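Side-chain contacts in glutathione S-transferase (Acinetobacter baumannii, PDB 4MP4), which probably catalyses the conjugation of glutathione, through its thiol, to electrophilic substrates: residues Leu28-Ile33 / Trp196-Val201; Ile90-Ile95 / Phe158-Trp163; Lys143-Ala148 / Glu186-Tyr191. One frame throughout, in Å; residues are numbered along the deposited sequence.

Interaction 1 (Leu28-Ile33 / Trp196-Val201); sequences LHEKQI and WQRPSV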
# COMPACT_ATOMS: atom_id res chain seq x y z
N LEU A 28 4.10 -4.05 -17.30
CA LEU A 28 5.18 -4.52 -18.16
C LEU A 28 4.84 -4.36 -19.64
O LEU A 28 5.62 -3.82 -20.40
CB LEU A 28 5.54 -5.97 -17.83
CG LEU A 28 6.17 -6.22 -16.46
CD1 LEU A 28 5.98 -7.68 -16.01
CD2 LEU A 28 7.66 -5.88 -16.51
N HIS A 29 3.65 -4.82 -20.04
CA HIS A 29 3.23 -4.71 -21.43
C HIS A 29 3.11 -3.28 -21.94
O HIS A 29 3.51 -2.98 -23.05
CB HIS A 29 1.93 -5.49 -21.67
CG HIS A 29 2.15 -6.94 -21.93
ND1 HIS A 29 2.57 -7.42 -23.15
CD2 HIS A 29 2.04 -8.02 -21.12
CE1 HIS A 29 2.70 -8.73 -23.09
NE2 HIS A 29 2.38 -9.12 -21.86
N GLU A 30 2.54 -2.39 -21.13
CA GLU A 30 2.50 -0.97 -21.49
C GLU A 30 3.91 -0.36 -21.68
O GLU A 30 4.14 0.39 -22.62
CB GLU A 30 1.72 -0.19 -20.43
CG GLU A 30 0.22 -0.54 -20.37
CD GLU A 30 -0.59 0.17 -21.43
OE1 GLU A 30 -1.68 -0.32 -21.79
OE2 GLU A 30 -0.14 1.24 -21.91
N LYS A 31 4.85 -0.71 -20.80
CA LYS A 31 6.21 -0.19 -20.91
C LYS A 31 7.02 -0.93 -21.97
O LYS A 31 8.19 -0.62 -22.20
CB LYS A 31 6.92 -0.29 -19.55
CG LYS A 31 6.38 0.66 -18.49
CD LYS A 31 7.09 0.46 -17.16
CE LYS A 31 8.40 1.22 -17.11
NZ LYS A 31 8.09 2.66 -17.32
N GLN A 32 6.39 -1.91 -22.61
CA GLN A 32 7.06 -2.76 -23.58
C GLN A 32 8.37 -3.33 -23.05
O GLN A 32 9.40 -3.26 -23.72
CB GLN A 32 7.25 -2.05 -24.91
CG GLN A 32 5.92 -1.68 -25.56
CD GLN A 32 6.08 -1.16 -26.97
OE1 GLN A 32 6.60 -0.06 -27.19
NE2 GLN A 32 5.65 -1.95 -27.95
N ILE A 33 8.33 -3.88 -21.85
CA ILE A 33 9.45 -4.62 -21.30
C ILE A 33 9.23 -6.11 -21.57
O ILE A 33 8.17 -6.65 -21.25
CB ILE A 33 9.58 -4.37 -19.80
CG1 ILE A 33 9.83 -2.89 -19.55
CG2 ILE A 33 10.67 -5.24 -19.21
CD1 ILE A 33 9.57 -2.45 -18.14
N TRP A 196 -11.39 -2.12 -19.96
CA TRP A 196 -11.21 -3.56 -20.11
C TRP A 196 -10.78 -3.93 -21.54
O TRP A 196 -10.21 -5.00 -21.76
CB TRP A 196 -12.51 -4.29 -19.74
CG TRP A 196 -12.30 -5.54 -18.95
CD1 TRP A 196 -12.68 -6.81 -19.30
CD2 TRP A 196 -11.64 -5.66 -17.68
NE1 TRP A 196 -12.30 -7.71 -18.33
CE2 TRP A 196 -11.66 -7.02 -17.31
CE3 TRP A 196 -11.03 -4.74 -16.81
CZ2 TRP A 196 -11.11 -7.49 -16.12
CZ3 TRP A 196 -10.47 -5.21 -15.62
CH2 TRP A 196 -10.51 -6.57 -15.29
N GLN A 197 -11.05 -3.04 -22.50
CA GLN A 197 -10.75 -3.30 -23.91
C GLN A 197 -9.37 -2.80 -24.27
O GLN A 197 -8.92 -2.97 -25.40
CB GLN A 197 -11.79 -2.65 -24.82
CG GLN A 197 -13.18 -3.23 -24.67
CD GLN A 197 -13.26 -4.69 -25.11
OE1 GLN A 197 -12.61 -5.09 -26.09
NE2 GLN A 197 -14.05 -5.49 -24.39
N ARG A 198 -8.69 -2.18 -23.32
CA ARG A 198 -7.28 -1.83 -23.47
C ARG A 198 -6.54 -3.12 -23.84
O ARG A 198 -6.78 -4.16 -23.22
CB ARG A 198 -6.77 -1.25 -22.15
CG ARG A 198 -5.35 -0.75 -22.16
CD ARG A 198 -5.31 0.75 -22.36
NE ARG A 198 -3.94 1.24 -22.38
CZ ARG A 198 -3.58 2.43 -22.84
NH1 ARG A 198 -4.49 3.26 -23.33
NH2 ARG A 198 -2.30 2.79 -22.82
N PRO A 199 -5.69 -3.08 -24.87
CA PRO A 199 -4.96 -4.25 -25.37
C PRO A 199 -4.14 -5.00 -24.32
O PRO A 199 -4.15 -6.24 -24.34
CB PRO A 199 -4.05 -3.66 -26.46
CG PRO A 199 -4.81 -2.50 -26.97
CD PRO A 199 -5.52 -1.92 -25.77
N SER A 200 -3.44 -4.28 -23.44
CA SER A 200 -2.64 -4.92 -22.41
C SER A 200 -3.53 -5.76 -21.50
O SER A 200 -3.13 -6.83 -21.03
CB SER A 200 -1.94 -3.86 -21.56
OG SER A 200 -2.89 -2.95 -21.03
N VAL A 201 -4.75 -5.27 -21.27
CA VAL A 201 -5.70 -5.96 -20.41
C VAL A 201 -6.23 -7.16 -21.19
O VAL A 201 -6.28 -8.28 -20.69
CB VAL A 201 -6.84 -5.00 -19.96
CG1 VAL A 201 -7.95 -5.77 -19.23
CG2 VAL A 201 -6.28 -3.89 -19.08
O HOH W 1 -2.22 -1.40 -24.20
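Glu30 OE1 is the oxygen on which the contact converges: it accepts from Arg198 NE at 2.8 Å and from Ser200 OG at 3.0 Å, and a water donates to it as well. The arginine arrives side-on and takes both carboxylate oxygens, with a second bond of 2.8 Å from Arg198 NH2 to Glu30 OE2. This forked salt bridge is nearly straight, with N-H...O angles of 163° at NE and 169° at NH2. Both oxygens lie close to the guanidinium plane, but seen from the carboxylate the two nitrogens stand on the syn side and out of its plane, the two groups being turned 24° against each other. The Ser200 hydroxyl uses the anti lone pair of OE1, away from OE2, leaving the syn side to the arginine. A chain bent at chi2 carries the carboxylate of Glu30 across to the other segment; Arg198 bends at its own chi2 to meet it. The water that donates to OE1 also accepts from Ser200 N, linking the carboxylate to the first turn of helix 199-215. Beside this polar cluster, His29 CB rests on Ser200 CB at 4.2 Å.

Glu30 lies in the last turn of helix 19-30 of the thioredoxin-like domain, and Arg198 is the N-cap residue of helix 199-215, so the bridge joins the two domains of the glutathione S-transferase fold. Trp163 backs the guanidinium in a cation-pi contact and also touches Glu30. With its charge matched by arginine and its oxygen OE1 held by three donors, water included, the carboxylate is probably kept ionised and restrained in rotation; the start of helix 199-215 may add to this, while the C-terminal end of helix 19-30 would work against it.

Interaction 2 (Ile90-Ile95 / Phe158-Trp163); sequences IYPKDI and FLFGSW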
# COMPACT_ATOMS: atom_id res chain seq x y z
N ILE A 90 3.96 5.21 -16.52
CA ILE A 90 2.60 4.68 -16.45
C ILE A 90 1.87 5.33 -15.28
O ILE A 90 0.86 4.83 -14.82
CB ILE A 90 2.58 3.14 -16.34
CG1 ILE A 90 3.29 2.67 -15.08
CG2 ILE A 90 3.22 2.50 -17.57
CD1 ILE A 90 3.39 1.17 -14.98
N TYR A 91 2.41 6.46 -14.82
CA TYR A 91 1.77 7.40 -13.91
C TYR A 91 1.78 8.77 -14.59
O TYR A 91 2.61 9.01 -15.45
CB TYR A 91 2.52 7.47 -12.58
CG TYR A 91 2.40 6.22 -11.75
CD1 TYR A 91 1.23 5.95 -11.04
CD2 TYR A 91 3.42 5.30 -11.71
CE1 TYR A 91 1.11 4.80 -10.29
CE2 TYR A 91 3.30 4.14 -10.96
CZ TYR A 91 2.14 3.90 -10.25
OH TYR A 91 2.01 2.76 -9.52
N PRO A 92 0.87 9.67 -14.19
CA PRO A 92 0.80 10.98 -14.84
C PRO A 92 2.12 11.73 -14.67
O PRO A 92 2.88 11.42 -13.74
CB PRO A 92 -0.32 11.69 -14.07
CG PRO A 92 -1.11 10.58 -13.43
CD PRO A 92 -0.12 9.53 -13.10
N LYS A 93 2.41 12.69 -15.55
CA LYS A 93 3.69 13.40 -15.45
C LYS A 93 3.66 14.57 -14.46
O LYS A 93 4.65 14.83 -13.80
CB LYS A 93 4.27 13.80 -16.82
CG LYS A 93 3.50 14.86 -17.56
CD LYS A 93 4.13 15.17 -18.92
CE LYS A 93 3.13 15.87 -19.83
NZ LYS A 93 1.89 15.06 -20.05
N ASP A 94 2.54 15.28 -14.35
CA ASP A 94 2.42 16.31 -13.33
C ASP A 94 2.62 15.71 -11.94
O ASP A 94 2.03 14.67 -11.60
CB ASP A 94 1.06 17.02 -13.43
CG ASP A 94 0.78 17.94 -12.25
OD1 ASP A 94 1.73 18.35 -11.56
OD2 ASP A 94 -0.40 18.25 -12.01
N ILE A 95 3.43 16.38 -11.11
CA ILE A 95 3.76 15.86 -9.79
C ILE A 95 2.54 15.69 -8.88
O ILE A 95 2.49 14.76 -8.07
CB ILE A 95 4.81 16.74 -9.08
CG1 ILE A 95 5.30 16.03 -7.81
CG2 ILE A 95 4.25 18.13 -8.79
CD1 ILE A 95 6.25 16.86 -6.96
N PHE A 158 -10.08 8.91 -19.24
CA PHE A 158 -9.15 8.35 -18.25
C PHE A 158 -9.13 9.22 -17.00
O PHE A 158 -9.62 10.34 -17.02
CB PHE A 158 -7.75 8.27 -18.84
CG PHE A 158 -7.67 7.43 -20.08
CD1 PHE A 158 -7.61 6.05 -19.99
CD2 PHE A 158 -7.66 8.03 -21.33
CE1 PHE A 158 -7.54 5.27 -21.13
CE2 PHE A 158 -7.59 7.25 -22.47
CZ PHE A 158 -7.53 5.87 -22.37
N LEU A 159 -8.57 8.71 -15.90
CA LEU A 159 -8.58 9.41 -14.62
C LEU A 159 -7.78 10.71 -14.61
O LEU A 159 -8.20 11.70 -14.00
CB LEU A 159 -8.04 8.50 -13.52
CG LEU A 159 -8.97 7.43 -12.95
CD1 LEU A 159 -8.16 6.46 -12.08
CD2 LEU A 159 -10.10 8.10 -12.16
N PHE A 160 -6.64 10.70 -15.28
CA PHE A 160 -5.66 11.77 -15.16
C PHE A 160 -5.24 12.35 -16.51
O PHE A 160 -4.10 12.77 -16.70
CB PHE A 160 -4.44 11.27 -14.38
CG PHE A 160 -4.78 10.76 -13.01
CD1 PHE A 160 -5.25 11.62 -12.03
CD2 PHE A 160 -4.66 9.41 -12.71
CE1 PHE A 160 -5.59 11.15 -10.77
CE2 PHE A 160 -4.99 8.94 -11.46
CZ PHE A 160 -5.46 9.81 -10.48
N GLY A 161 -6.18 12.38 -17.45
CA GLY A 161 -5.92 12.89 -18.79
C GLY A 161 -5.70 11.74 -19.75
O GLY A 161 -6.62 11.28 -20.43
N SER A 162 -4.47 11.24 -19.77
CA SER A 162 -4.16 10.05 -20.54
C SER A 162 -4.12 8.83 -19.63
O SER A 162 -4.12 8.94 -18.41
CB SER A 162 -2.84 10.23 -21.29
OG SER A 162 -1.79 10.58 -20.41
N TRP A 163 -4.08 7.67 -20.25
CA TRP A 163 -4.08 6.42 -19.53
C TRP A 163 -2.96 6.33 -18.47
O TRP A 163 -1.83 6.75 -18.71
CB TRP A 163 -3.96 5.27 -20.52
CG TRP A 163 -4.07 3.96 -19.84
CD1 TRP A 163 -5.22 3.26 -19.58
CD2 TRP A 163 -3.00 3.18 -19.30
NE1 TRP A 163 -4.92 2.10 -18.92
CE2 TRP A 163 -3.57 2.02 -18.73
CE3 TRP A 163 -1.61 3.36 -19.24
CZ2 TRP A 163 -2.81 1.04 -18.11
CZ3 TRP A 163 -0.85 2.37 -18.62
CH2 TRP A 163 -1.45 1.23 -18.06
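The Phe160 ring carries Leu159 CB over one face, offset toward the rim, while Pro92 approaches the ring obliquely from the other segment. The Trp163 indole has Phe158 CE1 at its edge, in plane, and is met obliquely by Ile90. Across the contact the closest approach belongs to the proline: Pro92 CG lies 3.5 Å from Phe160 CB and 3.7 Å from Phe160 CG, so the pyrrolidine leans on the root of the phenylalanine side chain. The second meeting is looser, Ile90 CB standing 4.2 Å from Trp163 CZ3. The Trp163 side chain sets out away from residues 90-95, but with CG anti to the backbone N (chi1 -175°) the six-membered part of the indole swings back to Ile90. No hydrogen bond joins the two segments, and the contact is wholly apolar.

Around it, Ala101 of helix 95-110 packs against both Pro92 and Phe160, and Leu78 of helix 74-84 packs against Ile90. Ile90 also forms a backbone hydrogen bond with Ile165, at the start of helix 165-178. Residues 90-94 belong to the linker that, in glutathione S-transferases, leads from the thioredoxin-like domain into the all-helical one; here it lies against the loop before helix 165-178, which the bond from Leu159 N to Asp167 OD1 ties to the first turn of that helix.

Interaction 3 (Lys143-Ala148 / Glu186-Tyr191); sequences KLFFVA and ERLKNY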
# COMPACT_ATOMS: atom_id res chain seq x y z
N LYS A 143 -18.68 4.26 -1.58
CA LYS A 143 -17.48 5.06 -1.42
C LYS A 143 -16.63 5.00 -2.69
O LYS A 143 -16.08 6.00 -3.12
CB LYS A 143 -16.70 4.57 -0.21
CG LYS A 143 -15.68 5.54 0.29
CD LYS A 143 -15.12 5.04 1.60
CE LYS A 143 -13.76 5.65 1.90
NZ LYS A 143 -12.94 4.70 2.71
N LEU A 144 -16.57 3.82 -3.30
CA LEU A 144 -15.92 3.62 -4.58
C LEU A 144 -16.60 4.44 -5.67
O LEU A 144 -15.93 5.11 -6.46
CB LEU A 144 -15.93 2.12 -4.97
CG LEU A 144 -15.42 1.76 -6.37
CD1 LEU A 144 -13.93 2.10 -6.50
CD2 LEU A 144 -15.66 0.29 -6.73
N PHE A 145 -17.93 4.39 -5.72
CA PHE A 145 -18.67 5.14 -6.73
C PHE A 145 -18.46 6.64 -6.53
O PHE A 145 -18.31 7.39 -7.50
CB PHE A 145 -20.17 4.86 -6.66
CG PHE A 145 -20.55 3.42 -6.93
CD1 PHE A 145 -19.77 2.62 -7.74
CD2 PHE A 145 -21.72 2.89 -6.38
CE1 PHE A 145 -20.13 1.30 -7.99
CE2 PHE A 145 -22.09 1.58 -6.62
CZ PHE A 145 -21.30 0.78 -7.43
N PHE A 146 -18.48 7.08 -5.28
CA PHE A 146 -18.30 8.49 -4.97
C PHE A 146 -16.97 8.99 -5.51
O PHE A 146 -16.93 9.94 -6.30
CB PHE A 146 -18.39 8.74 -3.45
CG PHE A 146 -18.09 10.16 -3.06
CD1 PHE A 146 -19.09 11.12 -3.05
CD2 PHE A 146 -16.79 10.53 -2.70
CE1 PHE A 146 -18.81 12.43 -2.68
CE2 PHE A 146 -16.50 11.84 -2.34
CZ PHE A 146 -17.51 12.79 -2.33
N VAL A 147 -15.90 8.32 -5.13
CA VAL A 147 -14.54 8.67 -5.55
C VAL A 147 -14.32 8.61 -7.06
O VAL A 147 -13.74 9.51 -7.65
CB VAL A 147 -13.49 7.79 -4.83
CG1 VAL A 147 -12.07 8.11 -5.32
CG2 VAL A 147 -13.61 7.98 -3.31
N ALA A 148 -14.78 7.54 -7.70
CA ALA A 148 -14.60 7.41 -9.14
C ALA A 148 -15.43 8.43 -9.93
O ALA A 148 -14.97 8.97 -10.94
CB ALA A 148 -14.91 6.00 -9.61
N GLU A 186 -24.46 3.83 -15.18
CA GLU A 186 -24.14 3.71 -16.60
C GLU A 186 -22.79 4.34 -16.95
O GLU A 186 -22.02 3.80 -17.75
CB GLU A 186 -25.24 4.34 -17.46
CG GLU A 186 -26.51 3.49 -17.58
CD GLU A 186 -26.26 2.10 -18.17
OE1 GLU A 186 -25.38 1.98 -19.05
OE2 GLU A 186 -26.93 1.13 -17.73
N ARG A 187 -22.50 5.48 -16.35
CA ARG A 187 -21.28 6.22 -16.63
C ARG A 187 -20.04 5.41 -16.24
O ARG A 187 -19.04 5.41 -16.96
CB ARG A 187 -21.30 7.57 -15.90
CG ARG A 187 -19.94 8.18 -15.65
CD ARG A 187 -19.48 8.94 -16.85
NE ARG A 187 -18.12 9.44 -16.68
CZ ARG A 187 -17.04 8.83 -17.15
NH1 ARG A 187 -17.16 7.68 -17.80
NH2 ARG A 187 -15.84 9.37 -16.96
N LEU A 188 -20.13 4.70 -15.12
CA LEU A 188 -19.01 3.90 -14.63
C LEU A 188 -18.85 2.55 -15.34
O LEU A 188 -17.74 2.03 -15.42
CB LEU A 188 -19.10 3.70 -13.11
CG LEU A 188 -18.91 4.99 -12.32
CD1 LEU A 188 -19.14 4.75 -10.84
CD2 LEU A 188 -17.52 5.58 -12.60
N LYS A 189 -19.95 2.00 -15.85
CA LYS A 189 -19.84 0.80 -16.68
C LYS A 189 -19.11 1.13 -17.97
O LYS A 189 -18.19 0.42 -18.37
CB LYS A 189 -21.22 0.22 -17.00
CG LYS A 189 -21.85 -0.53 -15.83
CD LYS A 189 -23.22 -1.05 -16.21
CE LYS A 189 -23.95 -1.63 -15.02
NZ LYS A 189 -25.34 -2.02 -15.41
N ASN A 190 -19.53 2.21 -18.61
CA ASN A 190 -18.85 2.68 -19.82
C ASN A 190 -17.35 2.87 -19.62
O ASN A 190 -16.56 2.39 -20.43
CB ASN A 190 -19.49 3.98 -20.34
CG ASN A 190 -20.87 3.75 -20.94
OD1 ASN A 190 -21.18 2.65 -21.43
ND2 ASN A 190 -21.70 4.78 -20.92
N TYR A 191 -16.97 3.54 -18.52
CA TYR A 191 -15.56 3.71 -18.17
C TYR A 191 -14.86 2.37 -18.00
O TYR A 191 -13.81 2.13 -18.59
CB TYR A 191 -15.41 4.49 -16.86
CG TYR A 191 -13.98 4.51 -16.35
CD1 TYR A 191 -13.01 5.29 -16.98
CD2 TYR A 191 -13.59 3.75 -15.25
CE1 TYR A 191 -11.70 5.31 -16.53
CE2 TYR A 191 -12.29 3.76 -14.79
CZ TYR A 191 -11.34 4.54 -15.43
OH TYR A 191 -10.03 4.56 -14.99
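Apolar contact is all that passes between these two helices, and Leu188 makes it from one side with both of its methyl groups. Leu188 CD1 reaches Phe145, lying 3.8 Å from Phe145 CD1 and 4.2 Å from Phe145 CA, so the methyl sits against both the ring and the helix backbone beneath it. It meets the ring obliquely. The other branch, Leu188 CD2, comes to 4.0 Å from Ala148 CB. Phe145 and Ala148 are three residues apart, about one helical turn, and the forked end of the leucine spans that step. With CG anti to the carbonyl carbon (chi1 -67°) and CD1 continuing the chain outward (chi2 175°), CD1 reaches Phe145 and CD2 branches off toward Ala148. The small alanine is consistent with the close approach of the helices, Ala148 CA and Leu188 CA being 7.9 Å apart.

Polar bonds run beside the contact and not through it. Within the helices the backbone bonds are regular, as in Ala148 N to Leu144 O at 3.0 Å. Arg187 NH2 bonds to Leu152 O, just beyond helix 135-151, and Tyr191 OH to Asp167 OD1 on helix 165-178. Leu177 of that third helix and Val184 of the loop before helix 186-196 also pack on Phe145.

The contact therefore joins helix 135-151 to helix 186-196 within the helical domain. With no polar partner between the segments, its cohesion should come from burial and van der Waals fit, while directional bonds are left to neighbouring residues.

In the fold
Interactions 1 and 2 form one continuous patch at the domain interface, their centres about 15 Å apart. Trp163 is the shared element: its CH2 lies 3.4 Å from Glu30 CG and its CG 3.4 Å from Arg198 CZ, so the indole of interaction 2 lies against the salt bridge of interaction 1, and Lys31 CG also meets Ile90 CG2 at 3.8 Å. Interaction 3 lies within the helical domain, its centre about 18 Å from that of interaction 2, which it touches through Leu159 CG and Tyr191 OH at 3.7 Å. Interactions 1 and 3 do not touch, their nearest atoms about 5 Å apart, although helices 186-196 and 199-215 are consecutive. The structure is the apo form, without glutathione.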